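PT26-6P (Thermococcus sp., PDB 2WB7) is of unknown function but is encoded by an extrachromosomal mobile element of Euryarchaea and combines two immunoglobulin-like domains with a helical domain. Local coordinates at residues W103-N108 with R365-K370; D140-G145 with S303-F308; K177-V182 with C199-K204; T270-V275 with A282-L287. All blocks are in the same frame, centred on the assembly; numbering follows the deposited sequence.

Interaction 1 of 4, residues W103-N108 with R365-K370; sequences WTRVWN and RDDGVK
Four hydrogen bonds cross between the two segments, and three of them come from the guanidinium of Arg365. Arg365 NH1 meets Trp103 O at 2.8 Å in the carbonyl plane, with an N-H...O angle of 155°. Arg365 NH2 closes on the same Trp103 O at 3.1 Å, so the group grips one oxygen end-on with two nitrogens, and a weak bond runs from NH2 to Thr104 O. The fourth, also weak, joins Arg105 NH2 to Asp366 OD1 at 3.3 Å.

Ion pairs extend this into a network of Arg105, Arg365, Asp366 and Asp367. Asp367 OD1 takes Arg365 NE at 3.0 Å and also Val369 N, the latter making an Asx turn. Arg365, Asp366 and Asp367 belong to the type I turn Arg365-Gly368, in the loop between strands 350-364 and 370-379 of the second immunoglobulin-like domain; strand 104-108 belongs to the first, so the contact is a junction between domains. One water links Arg105 NE to Asp366 OD1, another Val106 N to Asp367 OD2.

Neighbouring atoms cover guanidinium faces. Arg105 CG lies over the centre of the Arg365 guanidinium, 3.5 Å from Arg365 CZ; the bend at chi2 (-64°) turns the chain beyond CG toward Asp366 and Asp367. The Arg105 guanidinium is sandwiched between Asp367 CB and, opposite, Trp107 NE1. Apolar packing is slight: Trp103 CE3 lies 4.3 Å from Val369 CG1.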
loop_
_atom_site.group_PDB
_atom_site.type_symbol
_atom_site.label_atom_id
_atom_site.label_comp_id
_atom_site.label_asym_id
_atom_site.label_seq_id
_atom_site.Cartn_x
_atom_site.Cartn_y
_atom_site.Cartn_z
ATOM N N TRP A 103 8.359 23.360 -4.318
ATOM C CA TRP A 103 9.605 22.622 -4.136
ATOM C C TRP A 103 10.727 23.150 -5.010
ATOM O O TRP A 103 11.747 22.485 -5.193
ATOM C CB TRP A 103 9.377 21.135 -4.401
ATOM C CG TRP A 103 8.260 20.613 -3.587
ATOM C CD1 TRP A 103 7.160 19.936 -4.025
ATOM C CD2 TRP A 103 8.111 20.763 -2.180
ATOM N NE1 TRP A 103 6.337 19.648 -2.967
ATOM C CE2 TRP A 103 6.899 20.143 -1.820
ATOM C CE3 TRP A 103 8.890 21.361 -1.184
ATOM C CZ2 TRP A 103 6.442 20.099 -0.499
ATOM C CZ3 TRP A 103 8.438 21.317 0.132
ATOM C CH2 TRP A 103 7.224 20.689 0.460
ATOM N N THR A 104 10.523 24.352 -5.544
ATOM C CA THR A 104 11.534 25.043 -6.334
ATOM C C THR A 104 12.928 24.722 -5.830
ATOM O O THR A 104 13.201 24.803 -4.632
ATOM C CB THR A 104 11.330 26.568 -6.293
ATOM O OG1 THR A 104 9.932 26.873 -6.406
ATOM C CG2 THR A 104 12.074 27.226 -7.432
ATOM N N ARG A 105 13.804 24.341 -6.753
ATOM C CA ARG A 105 15.178 24.012 -6.418
ATOM C C ARG A 105 16.040 24.936 -7.242
ATOM O O ARG A 105 15.780 25.124 -8.429
ATOM C CB ARG A 105 15.476 22.562 -6.803
ATOM C CG ARG A 105 16.489 21.850 -5.921
ATOM C CD ARG A 105 17.854 22.493 -6.007
ATOM N NE ARG A 105 18.894 21.629 -5.475
ATOM C CZ ARG A 105 20.164 21.993 -5.340
ATOM N NH1 ARG A 105 20.546 23.207 -5.706
ATOM N NH2 ARG A 105 21.048 21.143 -4.844
ATOM N N VAL A 106 17.064 25.516 -6.629
ATOM C CA VAL A 106 17.950 26.398 -7.373
ATOM C C VAL A 106 19.424 26.037 -7.221
ATOM O O VAL A 106 19.938 25.922 -6.104
ATOM C CB VAL A 106 17.728 27.871 -6.980
ATOM C CG1 VAL A 106 18.968 28.694 -7.290
ATOM C CG2 VAL A 106 16.495 28.427 -7.699
ATOM N N TRP A 107 20.090 25.850 -8.360
ATOM C CA TRP A 107 21.545 25.724 -8.409
ATOM C C TRP A 107 22.109 27.083 -8.833
ATOM O O TRP A 107 21.803 27.582 -9.932
ATOM C CB TRP A 107 21.961 24.655 -9.421
ATOM C CG TRP A 107 21.538 23.237 -9.088
ATOM C CD1 TRP A 107 22.257 22.312 -8.380
ATOM C CD2 TRP A 107 20.321 22.576 -9.483
ATOM N NE1 TRP A 107 21.557 21.132 -8.295
ATOM C CE2 TRP A 107 20.367 21.268 -8.960
ATOM C CE3 TRP A 107 19.192 22.971 -10.211
ATOM C CZ2 TRP A 107 19.336 20.353 -9.147
ATOM C CZ3 TRP A 107 18.169 22.063 -10.391
ATOM C CH2 TRP A 107 18.249 20.767 -9.866
ATOM N N ASN A 108 22.905 27.704 -7.966
ATOM C CA ASN A 108 23.499 28.978 -8.329
ATOM C C ASN A 108 24.881 28.784 -8.935
ATOM O O ASN A 108 25.431 27.678 -8.902
ATOM C CB ASN A 108 23.525 29.954 -7.156
ATOM C CG ASN A 108 24.402 29.478 -6.014
ATOM O OD1 ASN A 108 25.284 28.633 -6.183
ATOM N ND2 ASN A 108 24.165 30.038 -4.831
ATOM N N ARG A 365 16.305 16.866 0.861
ATOM C CA ARG A 365 16.993 17.066 -0.398
ATOM C C ARG A 365 18.378 17.668 -0.168
ATOM O O ARG A 365 18.594 18.416 0.789
ATOM C CB ARG A 365 16.161 18.003 -1.256
ATOM C CG ARG A 365 16.315 17.809 -2.718
ATOM C CD ARG A 365 15.126 18.425 -3.418
ATOM N NE ARG A 365 14.950 19.813 -3.012
ATOM C CZ ARG A 365 14.120 20.666 -3.607
ATOM N NH1 ARG A 365 13.371 20.273 -4.624
ATOM N NH2 ARG A 365 14.034 21.912 -3.181
ATOM N N ASP A 366 19.317 17.343 -1.050
ATOM C CA ASP A 366 20.705 17.790 -0.882
ATOM C C ASP A 366 20.819 19.299 -0.668
ATOM O O ASP A 366 21.765 19.750 -0.052
ATOM C CB ASP A 366 21.565 17.365 -2.071
ATOM C CG ASP A 366 20.999 17.849 -3.397
ATOM O OD1 ASP A 366 19.866 18.401 -3.400
ATOM O OD2 ASP A 366 21.685 17.679 -4.435
ATOM N N ASP A 367 19.860 20.077 -1.166
ATOM C CA ASP A 367 19.867 21.528 -0.935
ATOM C C ASP A 367 19.324 21.939 0.437
ATOM O O ASP A 367 19.171 23.126 0.722
ATOM C CB ASP A 367 19.083 22.260 -2.028
ATOM C CG ASP A 367 17.584 22.020 -1.934
ATOM O OD1 ASP A 367 17.168 21.014 -1.311
ATOM O OD2 ASP A 367 16.816 22.829 -2.498
ATOM N N GLY A 368 19.026 20.968 1.292
ATOM C CA GLY A 368 18.576 21.292 2.649
ATOM C C GLY A 368 17.075 21.481 2.803
ATOM O O GLY A 368 16.544 21.432 3.912
ATOM N N VAL A 369 16.379 21.710 1.701
ATOM C CA VAL A 369 14.928 21.738 1.738
ATOM C C VAL A 369 14.396 20.390 2.238
ATOM O O VAL A 369 14.937 19.345 1.882
ATOM C CB VAL A 369 14.363 22.019 0.351
ATOM C CG1 VAL A 369 12.907 21.600 0.293
ATOM C CG2 VAL A 369 14.536 23.486 0.003
ATOM N N LYS A 370 13.340 20.403 3.052
ATOM C CA LYS A 370 12.775 19.151 3.593
ATOM C C LYS A 370 11.348 18.866 3.127
ATOM O O LYS A 370 10.441 19.614 3.457
ATOM C CB LYS A 370 12.841 19.160 5.117
ATOM C CG LYS A 370 14.167 18.697 5.640
ATOM C CD LYS A 370 14.481 19.332 6.960
ATOM C CE LYS A 370 15.967 19.176 7.297
ATOM N NZ LYS A 370 16.912 19.870 6.325
HETATM O O HOH W 1 18.689 18.786 -5.631
HETATM O O HOH W 2 17.595 25.511 -3.680
#

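Interaction 2 of 4, residues D140-G145 with S303-F308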
loop_
_atom_site.group_PDB
_atom_site.type_symbol
_atom_site.label_atom_id
_atom_site.label_comp_id
_atom_site.label_asym_id
_atom_site.label_seq_id
_atom_site.Cartn_x
_atom_site.Cartn_y
_atom_site.Cartn_z
ATOM N N ASP A 140 -1.511 15.669 11.459
ATOM C CA ASP A 140 -2.288 15.945 12.661
ATOM C C ASP A 140 -2.799 14.667 13.287
ATOM O O ASP A 140 -2.665 14.431 14.499
ATOM C CB ASP A 140 -3.488 16.805 12.316
ATOM C CG ASP A 140 -3.090 18.119 11.701
ATOM O OD1 ASP A 140 -1.904 18.500 11.862
ATOM O OD2 ASP A 140 -3.961 18.781 11.072
ATOM N N ALA A 141 -3.429 13.875 12.435
ATOM C CA ALA A 141 -3.937 12.589 12.798
ATOM C C ALA A 141 -2.864 11.826 13.560
ATOM O O ALA A 141 -3.132 11.282 14.629
ATOM C CB ALA A 141 -4.343 11.841 11.547
ATOM N N ILE A 142 -1.645 11.795 13.030
ATOM C CA ILE A 142 -0.590 11.036 13.690
ATOM C C ILE A 142 -0.280 11.608 15.078
ATOM O O ILE A 142 -0.060 10.880 16.039
ATOM C CB ILE A 142 0.687 10.971 12.833
ATOM C CG1 ILE A 142 0.502 9.990 11.685
ATOM C CG2 ILE A 142 1.890 10.534 13.673
ATOM C CD1 ILE A 142 1.494 10.205 10.558
ATOM N N VAL A 143 -0.266 12.925 15.181
ATOM C CA VAL A 143 0.118 13.558 16.427
ATOM C C VAL A 143 -0.971 13.443 17.486
ATOM O O VAL A 143 -0.720 12.993 18.606
ATOM C CB VAL A 143 0.426 15.051 16.223
ATOM C CG1 VAL A 143 0.567 15.734 17.566
ATOM C CG2 VAL A 143 1.684 15.236 15.369
ATOM N N THR A 144 -2.183 13.863 17.134
ATOM C CA THR A 144 -3.279 13.894 18.085
ATOM C C THR A 144 -3.980 12.540 18.206
ATOM O O THR A 144 -4.556 12.230 19.246
ATOM C CB THR A 144 -4.322 14.942 17.686
ATOM O OG1 THR A 144 -5.096 14.431 16.598
ATOM C CG2 THR A 144 -3.655 16.211 17.251
ATOM N N GLY A 145 -3.949 11.726 17.157
ATOM C CA GLY A 145 -4.632 10.442 17.241
ATOM C C GLY A 145 -6.115 10.568 16.916
ATOM O O GLY A 145 -6.816 9.569 16.773
ATOM N N SER A 303 13.345 10.792 7.534
ATOM C CA SER A 303 13.168 10.634 8.987
ATOM C C SER A 303 11.812 10.964 9.606
ATOM O O SER A 303 11.230 11.989 9.275
ATOM C CB SER A 303 14.219 11.468 9.692
ATOM O OG SER A 303 14.506 12.589 8.901
ATOM N N ASP A 304 11.291 10.022 10.414
ATOM C CA ASP A 304 10.511 10.296 11.653
ATOM C C ASP A 304 9.263 9.563 12.290
ATOM O O ASP A 304 9.429 8.640 13.096
ATOM C CB ASP A 304 10.373 11.768 11.897
ATOM C CG ASP A 304 10.569 12.069 13.327
ATOM O OD1 ASP A 304 11.357 11.285 13.914
ATOM O OD2 ASP A 304 9.947 13.026 13.855
ATOM N N GLU A 305 8.035 10.032 12.039
ATOM C CA GLU A 305 6.933 9.845 13.046
ATOM C C GLU A 305 5.698 9.017 12.661
ATOM O O GLU A 305 5.151 9.191 11.580
ATOM C CB GLU A 305 6.464 11.206 13.536
ATOM C CG GLU A 305 5.539 11.173 14.711
ATOM C CD GLU A 305 5.212 12.601 15.209
ATOM O OE1 GLU A 305 5.333 13.556 14.399
ATOM O OE2 GLU A 305 4.824 12.778 16.393
ATOM N N TYR A 306 5.244 8.148 13.572
ATOM C CA TYR A 306 4.224 7.132 13.261
ATOM C C TYR A 306 3.122 7.032 14.305
ATOM O O TYR A 306 3.310 7.366 15.478
ATOM C CB TYR A 306 4.861 5.742 13.141
ATOM C CG TYR A 306 5.420 5.233 14.451
ATOM C CD1 TYR A 306 4.614 4.540 15.349
ATOM C CD2 TYR A 306 6.766 5.463 14.808
ATOM C CE1 TYR A 306 5.104 4.099 16.561
ATOM C CE2 TYR A 306 7.280 5.016 16.031
ATOM C CZ TYR A 306 6.427 4.335 16.899
ATOM O OH TYR A 306 6.882 3.875 18.104
ATOM N N ARG A 307 1.971 6.532 13.864
ATOM C CA ARG A 307 0.909 6.096 14.767
ATOM C C ARG A 307 0.216 4.845 14.223
ATOM O O ARG A 307 -0.290 4.838 13.116
ATOM C CB ARG A 307 -0.117 7.210 14.959
ATOM C CG ARG A 307 -1.110 6.940 16.048
ATOM C CD ARG A 307 -1.846 8.200 16.445
ATOM N NE ARG A 307 -2.149 8.131 17.864
ATOM C CZ ARG A 307 -1.655 8.952 18.785
ATOM N NH1 ARG A 307 -0.857 9.950 18.434
ATOM N NH2 ARG A 307 -1.990 8.783 20.061
ATOM N N PHE A 308 0.195 3.782 15.008
ATOM C CA PHE A 308 -0.569 2.589 14.641
ATOM C C PHE A 308 -1.743 2.521 15.581
ATOM O O PHE A 308 -1.567 2.713 16.790
ATOM C CB PHE A 308 0.298 1.326 14.766
ATOM C CG PHE A 308 1.480 1.330 13.835
ATOM C CD1 PHE A 308 1.321 1.005 12.487
ATOM C CD2 PHE A 308 2.725 1.734 14.280
ATOM C CE1 PHE A 308 2.384 1.054 11.616
ATOM C CE2 PHE A 308 3.796 1.780 13.404
ATOM C CZ PHE A 308 3.621 1.434 12.070
#
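Helix 140-144 crosses strand 303-308 at 73° between their N-to-C directions, with the axes 7.5 Å apart at closest approach and the nearest CA atoms, those of Ile142 and Arg307, 5.3 Å apart. The polar part of the contact rests on Arg307. Its CG stands anti to the backbone N (chi1 -170°) and its chain bends at chi3, which carries the guanidinium to the C-terminal end of the helix. There Arg307 NH1 donates to Ile142 O at 2.7 Å with an N-H...O angle of 159°. The oxygen lies in the guanidinium plane, whereas NH1 stands above the plane of the carbonyl. Val143 O also lies 3.1 Å from Arg307 NH1. The positive group thus sits beside carbonyls at the negative end of the helix dipole, which probably stabilises its charge. One guanidinium face is covered by Gly145, whose CA is 3.4 Å from Arg307 NE; Gly145 leaves the helix with positive phi, and having no side chain it lets the flat group lie close. The apolar part belongs to Ile142, whose CG2 branch reaches Glu305 CG at 3.8 Å as the two side chains run antiparallel alongside each other. Val143 CG2 is equally far, 4.1 Å, from Glu305 OE1 and OE2. In the fold, helix 135-144 of the first immunoglobulin-like domain lies against the sheet of the second: Ile142 also rests on Leu358 and Tyr360 of strand 350-364, while strand 301-314 runs between that strand and strand 319-331, whose Thr324 takes a weak bond from Arg307 NE.

Interaction 3 of 4, residues K177-V182 with C199-K204; sequences KTDSSV and CWVHDK
Three backbone hydrogen bonds join the segments as antiparallel strands. Lys177 and Val201 form a hydrogen-bonded pair, with Val201 N to Lys177 O at 2.8 Å and nearly straight (173°), and Lys177 N to Val201 O at 3.0 Å. Beyond the non-hydrogen-bonded pair Thr178-Trp200, Asp179 N donates to Cys199 O at 2.9 Å. On the face shared by that pair, Thr178 turns its methyl CG2 over the indole of Trp200, 3.5 Å from the centroid of the five-membered ring, a CH-pi contact. In the following turn Val182 CG1 packs on Cys199 CB at 3.5 Å. Lys177 NZ and Asp203 OD2 make a long salt bridge at 3.8 Å, though the position of OD2 is uncertain.

In the second shell, the bond from Ser181 N to the anti lone pair of Asp179 OD1 makes an Asx turn, and Ser181 OG binds the syn lone pair, consistent with Val182 returning to Cys199 through the type I turn Asp179-Val182. A disulfide to Cys188 ties Cys199 to the intervening loop. Asp203 and Lys204 both face Ala175 in a classic beta bulge.

So loose an ion pair at the surface probably adds little, leaving backbone bonds and the CH-pi contact to join the strands.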
loop_
_atom_site.group_PDB
_atom_site.type_symbol
_atom_site.label_atom_id
_atom_site.label_comp_id
_atom_site.label_asym_id
_atom_site.label_seq_id
_atom_site.Cartn_x
_atom_site.Cartn_y
_atom_site.Cartn_z
ATOM N N LYS A 177 36.747 36.530 -31.390
ATOM C CA LYS A 177 37.161 36.811 -32.775
ATOM C C LYS A 177 38.680 36.801 -32.872
ATOM O O LYS A 177 39.369 36.981 -31.862
ATOM C CB LYS A 177 36.666 38.184 -33.233
ATOM C CG LYS A 177 35.397 38.672 -32.550
ATOM C CD LYS A 177 34.150 37.917 -33.022
ATOM C CE LYS A 177 32.900 38.344 -32.242
ATOM N NZ LYS A 177 31.650 37.780 -32.855
ATOM N N THR A 178 39.198 36.602 -34.082
ATOM C CA THR A 178 40.640 36.753 -34.341
ATOM C C THR A 178 41.062 38.211 -34.372
ATOM O O THR A 178 40.451 39.028 -35.058
ATOM C CB THR A 178 41.065 36.151 -35.687
ATOM O OG1 THR A 178 40.012 36.329 -36.642
ATOM C CG2 THR A 178 41.364 34.678 -35.549
ATOM N N ASP A 179 42.110 38.519 -33.620
ATOM C CA ASP A 179 42.702 39.851 -33.603
ATOM C C ASP A 179 43.718 39.957 -34.735
ATOM O O ASP A 179 44.887 39.600 -34.567
ATOM C CB ASP A 179 43.373 40.117 -32.254
ATOM C CG ASP A 179 43.973 41.500 -32.169
ATOM O OD1 ASP A 179 44.339 42.058 -33.226
ATOM O OD2 ASP A 179 44.068 42.036 -31.041
ATOM N N SER A 180 43.260 40.453 -35.882
ATOM C CA SER A 180 44.053 40.489 -37.114
ATOM C C SER A 180 45.371 41.265 -36.994
ATOM O O SER A 180 46.235 41.171 -37.864
ATOM C CB SER A 180 43.211 41.090 -38.238
ATOM O OG SER A 180 43.589 40.569 -39.494
ATOM N N SER A 181 45.527 42.001 -35.898
ATOM C CA SER A 181 46.670 42.889 -35.716
ATOM C C SER A 181 47.842 42.262 -34.976
ATOM O O SER A 181 48.772 42.964 -34.595
ATOM C CB SER A 181 46.244 44.144 -34.952
ATOM O OG SER A 181 46.254 43.929 -33.548
ATOM N N VAL A 182 47.776 40.957 -34.736
ATOM C CA VAL A 182 48.839 40.238 -34.045
ATOM C C VAL A 182 49.448 39.223 -35.005
ATOM O O VAL A 182 48.737 38.456 -35.654
ATOM C CB VAL A 182 48.326 39.546 -32.760
ATOM C CG1 VAL A 182 49.342 38.533 -32.258
ATOM C CG2 VAL A 182 48.036 40.580 -31.684
ATOM N N CYS A 199 45.745 34.936 -33.559
ATOM C CA CYS A 199 45.637 35.243 -32.152
ATOM C C CYS A 199 44.220 35.622 -31.794
ATOM O O CYS A 199 43.819 36.756 -32.013
ATOM C CB CYS A 199 46.555 36.394 -31.786
ATOM S SG CYS A 199 46.239 36.979 -30.135
ATOM N N TRP A 200 43.481 34.674 -31.226
ATOM C CA TRP A 200 42.069 34.859 -30.900
ATOM C C TRP A 200 41.887 35.639 -29.612
ATOM O O TRP A 200 42.628 35.442 -28.651
ATOM C CB TRP A 200 41.378 33.502 -30.782
ATOM C CG TRP A 200 41.342 32.756 -32.071
ATOM C CD1 TRP A 200 42.380 32.112 -32.679
ATOM C CD2 TRP A 200 40.210 32.580 -32.919
ATOM N NE1 TRP A 200 41.966 31.556 -33.860
ATOM C CE2 TRP A 200 40.635 31.824 -34.030
ATOM C CE3 TRP A 200 38.878 32.994 -32.854
ATOM C CZ2 TRP A 200 39.773 31.470 -35.068
ATOM C CZ3 TRP A 200 38.023 32.644 -33.887
ATOM C CH2 TRP A 200 38.474 31.889 -34.980
ATOM N N VAL A 201 40.888 36.518 -29.589
ATOM C CA VAL A 201 40.646 37.342 -28.407
ATOM C C VAL A 201 39.151 37.473 -28.062
ATOM O O VAL A 201 38.277 37.280 -28.914
ATOM C CB VAL A 201 41.360 38.727 -28.516
ATOM C CG1 VAL A 201 40.739 39.590 -29.609
ATOM C CG2 VAL A 201 41.362 39.446 -27.175
ATOM N N HIS A 202 38.873 37.798 -26.803
ATOM C CA HIS A 202 37.522 37.712 -26.270
ATOM C C HIS A 202 36.684 38.953 -26.534
ATOM O O HIS A 202 36.842 39.977 -25.869
ATOM C CB HIS A 202 37.564 37.411 -24.772
ATOM C CG HIS A 202 36.213 37.248 -24.157
ATOM N ND1 HIS A 202 35.917 37.679 -22.883
ATOM C CD2 HIS A 202 35.065 36.735 -24.657
ATOM C CE1 HIS A 202 34.649 37.418 -22.614
ATOM N NE2 HIS A 202 34.109 36.848 -23.677
ATOM N N ASP A 203 35.765 38.835 -27.486
ATOM C CA ASP A 203 34.936 39.956 -27.917
ATOM C C ASP A 203 33.811 40.341 -26.949
ATOM O O ASP A 203 33.929 41.301 -26.203
ATOM C CB ASP A 203 34.345 39.664 -29.297
ATOM C CG ASP A 203 33.584 40.840 -29.855
ATOM O OD1 ASP A 203 33.977 41.992 -29.564
ATOM O OD2 ASP A 203 32.591 40.622 -30.584
ATOM N N LYS A 204 32.710 39.602 -26.988
ATOM C CA LYS A 204 31.538 39.941 -26.177
ATOM C C LYS A 204 30.971 38.741 -25.408
ATOM O O LYS A 204 31.446 37.611 -25.551
ATOM C CB LYS A 204 30.451 40.543 -27.066
ATOM C CG LYS A 204 30.044 39.632 -28.214
ATOM C CD LYS A 204 29.442 40.451 -29.357
ATOM C CE LYS A 204 29.104 39.564 -30.561
ATOM N NZ LYS A 204 28.252 40.276 -31.551
#

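Interaction 4 of 4, residues T270-V275 with A282-L287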
loop_
_atom_site.group_PDB
_atom_site.type_symbol
_atom_site.label_atom_id
_atom_site.label_comp_id
_atom_site.label_asym_id
_atom_site.label_seq_id
_atom_site.Cartn_x
_atom_site.Cartn_y
_atom_site.Cartn_z
ATOM N N THR A 270 2.486 -5.681 7.243
ATOM C CA THR A 270 1.732 -6.042 8.443
ATOM C C THR A 270 1.741 -7.537 8.656
ATOM O O THR A 270 1.366 -8.305 7.770
ATOM C CB THR A 270 0.243 -5.615 8.371
ATOM O OG1 THR A 270 0.129 -4.186 8.280
ATOM C CG2 THR A 270 -0.470 -6.069 9.617
ATOM N N ALA A 271 2.170 -7.965 9.833
ATOM C CA ALA A 271 1.923 -9.326 10.255
ATOM C C ALA A 271 1.039 -9.241 11.488
ATOM O O ALA A 271 1.239 -8.376 12.341
ATOM C CB ALA A 271 3.207 -10.024 10.565
ATOM N N ALA A 272 0.049 -10.123 11.580
ATOM C CA ALA A 272 -0.827 -10.129 12.741
ATOM C C ALA A 272 -1.265 -11.554 13.090
ATOM O O ALA A 272 -0.874 -12.500 12.406
ATOM C CB ALA A 272 -2.016 -9.241 12.482
ATOM N N SER A 273 -2.044 -11.703 14.169
ATOM C CA SER A 273 -2.708 -12.967 14.478
ATOM C C SER A 273 -3.737 -13.216 13.415
ATOM O O SER A 273 -4.280 -12.268 12.851
ATOM C CB SER A 273 -3.445 -12.884 15.806
ATOM O OG SER A 273 -2.688 -12.178 16.757
ATOM N N PRO A 274 -4.031 -14.488 13.131
ATOM C CA PRO A 274 -4.999 -14.788 12.055
ATOM C C PRO A 274 -6.498 -14.788 12.475
ATOM O O PRO A 274 -7.379 -15.018 11.635
ATOM C CB PRO A 274 -4.569 -16.190 11.579
ATOM C CG PRO A 274 -3.470 -16.667 12.582
ATOM C CD PRO A 274 -3.435 -15.703 13.712
ATOM N N VAL A 275 -6.771 -14.548 13.760
ATOM C CA VAL A 275 -8.139 -14.561 14.279
ATOM C C VAL A 275 -8.464 -13.250 14.964
ATOM O O VAL A 275 -7.690 -12.769 15.796
ATOM C CB VAL A 275 -8.320 -15.630 15.336
ATOM C CG1 VAL A 275 -9.739 -16.044 15.379
ATOM C CG2 VAL A 275 -7.480 -16.801 15.012
ATOM N N ALA A 282 -5.899 -9.562 19.685
ATOM C CA ALA A 282 -5.032 -9.905 18.538
ATOM C C ALA A 282 -3.694 -9.137 18.573
ATOM O O ALA A 282 -3.628 -8.018 19.071
ATOM C CB ALA A 282 -5.766 -9.652 17.220
HETATM N N MSE A 283 -2.629 -9.745 18.061
HETATM C CA MSE A 283 -1.312 -9.095 17.984
HETATM C C MSE A 283 -1.050 -8.530 16.588
HETATM O O MSE A 283 -1.318 -9.194 15.579
HETATM C CB MSE A 283 -0.196 -10.110 18.242
HETATM C CG MSE A 283 -0.332 -11.009 19.456
HETATM SE SE MSE A 283 0.212 -10.070 21.020
HETATM C CE MSE A 283 -1.399 -9.087 21.220
ATOM N N TYR A 284 -0.484 -7.334 16.522
ATOM C CA TYR A 284 -0.015 -6.793 15.251
ATOM C C TYR A 284 1.455 -6.502 15.355
ATOM O O TYR A 284 1.954 -6.211 16.427
ATOM C CB TYR A 284 -0.741 -5.497 14.883
ATOM C CG TYR A 284 -2.211 -5.672 14.547
ATOM C CD1 TYR A 284 -2.651 -5.626 13.231
ATOM C CD2 TYR A 284 -3.158 -5.877 15.559
ATOM C CE1 TYR A 284 -3.982 -5.787 12.929
ATOM C CE2 TYR A 284 -4.503 -6.041 15.265
ATOM C CZ TYR A 284 -4.908 -6.003 13.958
ATOM O OH TYR A 284 -6.241 -6.160 13.665
ATOM N N LYS A 285 2.135 -6.559 14.223
ATOM C CA LYS A 285 3.551 -6.249 14.149
ATOM C C LYS A 285 3.745 -5.562 12.791
ATOM O O LYS A 285 3.438 -6.141 11.738
ATOM C CB LYS A 285 4.348 -7.554 14.221
ATOM C CG LYS A 285 5.626 -7.516 15.051
ATOM C CD LYS A 285 6.330 -8.892 15.026
ATOM C CE LYS A 285 7.352 -9.047 16.149
ATOM N NZ LYS A 285 8.697 -8.433 15.831
ATOM N N PHE A 286 4.219 -4.323 12.803
ATOM C CA PHE A 286 4.391 -3.592 11.559
ATOM C C PHE A 286 5.857 -3.362 11.217
ATOM O O PHE A 286 6.649 -2.966 12.065
ATOM C CB PHE A 286 3.691 -2.243 11.630
ATOM C CG PHE A 286 2.225 -2.328 11.912
ATOM C CD1 PHE A 286 1.750 -2.300 13.221
ATOM C CD2 PHE A 286 1.311 -2.388 10.869
ATOM C CE1 PHE A 286 0.381 -2.356 13.490
ATOM C CE2 PHE A 286 -0.068 -2.442 11.125
ATOM C CZ PHE A 286 -0.531 -2.424 12.439
ATOM N N LEU A 287 6.210 -3.609 9.966
ATOM C CA LEU A 287 7.542 -3.322 9.479
ATOM C C LEU A 287 7.501 -2.028 8.680
ATOM O O LEU A 287 6.655 -1.866 7.794
ATOM C CB LEU A 287 7.976 -4.452 8.563
ATOM C CG LEU A 287 9.416 -4.420 8.109
ATOM C CD1 LEU A 287 10.300 -4.105 9.292
ATOM C CD2 LEU A 287 9.751 -5.766 7.576
#
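The beta hairpin of strands 266-272 and 281-290, inside the eight-stranded antiparallel sheet of the second immunoglobulin-like domain, is joined here along its two strands, whose segment axes come within 4.7 Å at closest approach. Ala271 and Lys285 form the hydrogen-bonded pair: Ala271 N to Lys285 O is 2.9 Å and nearly straight at 173°, and Lys285 N to Ala271 O is 2.8 Å. Ser273 N then donates to Met283 O at 3.0 Å. The return bond uses a side chain, since Met283 N gives its hydrogen to Ser273 OG at 2.8 Å with an angle of 166°. Ser273 OG, beside its own backbone N (chi1 -40°), thus takes over from a main-chain carbonyl where strand 266-272 ends. Met283 is selenomethionine.

Thr270, Ala272, Tyr284 and Phe286 share one face. Ala272 CB sits over the Tyr284 ring, 4.1 Å from its centroid, as a CH-pi contact, while Thr270 CG2 comes to that ring's edge. Thr270 and Phe286 run alongside each other, with Thr270 OG1 3.3 Å from Phe286 CE2; the hydroxyl's hydrogen-bond partner is Asn257, and that of Tyr284 OH is Tyr344 OH. Pairs of both kinds, flanked by strand 253-261 on one side and the edge strand 336-343 on the other, are the regular pattern of an antiparallel hairpin within a larger beta sheet.

Followed from the N terminus, the chain first opens interaction 1 at 103-108 and interaction 2 at 140-145. Interaction 3 then opens and closes with only 16 residues between its segments, folding the far tip of the first immunoglobulin-like domain. Interaction 4 likewise shuts a short hairpin in the second, before 303-308 closes interaction 2 and 365-370 closes interaction 1. Interactions 3 and 4 are therefore in series, both nested in interaction 2, itself nested in interaction 1; none cross. The two long closures, with centres 26 Å apart, tie one domain to the other. Interactions 2 and 4 also touch, Phe308 CE1 lying 3.4 Å from Phe286 CG within one sheet, whereas interaction 3 is remote.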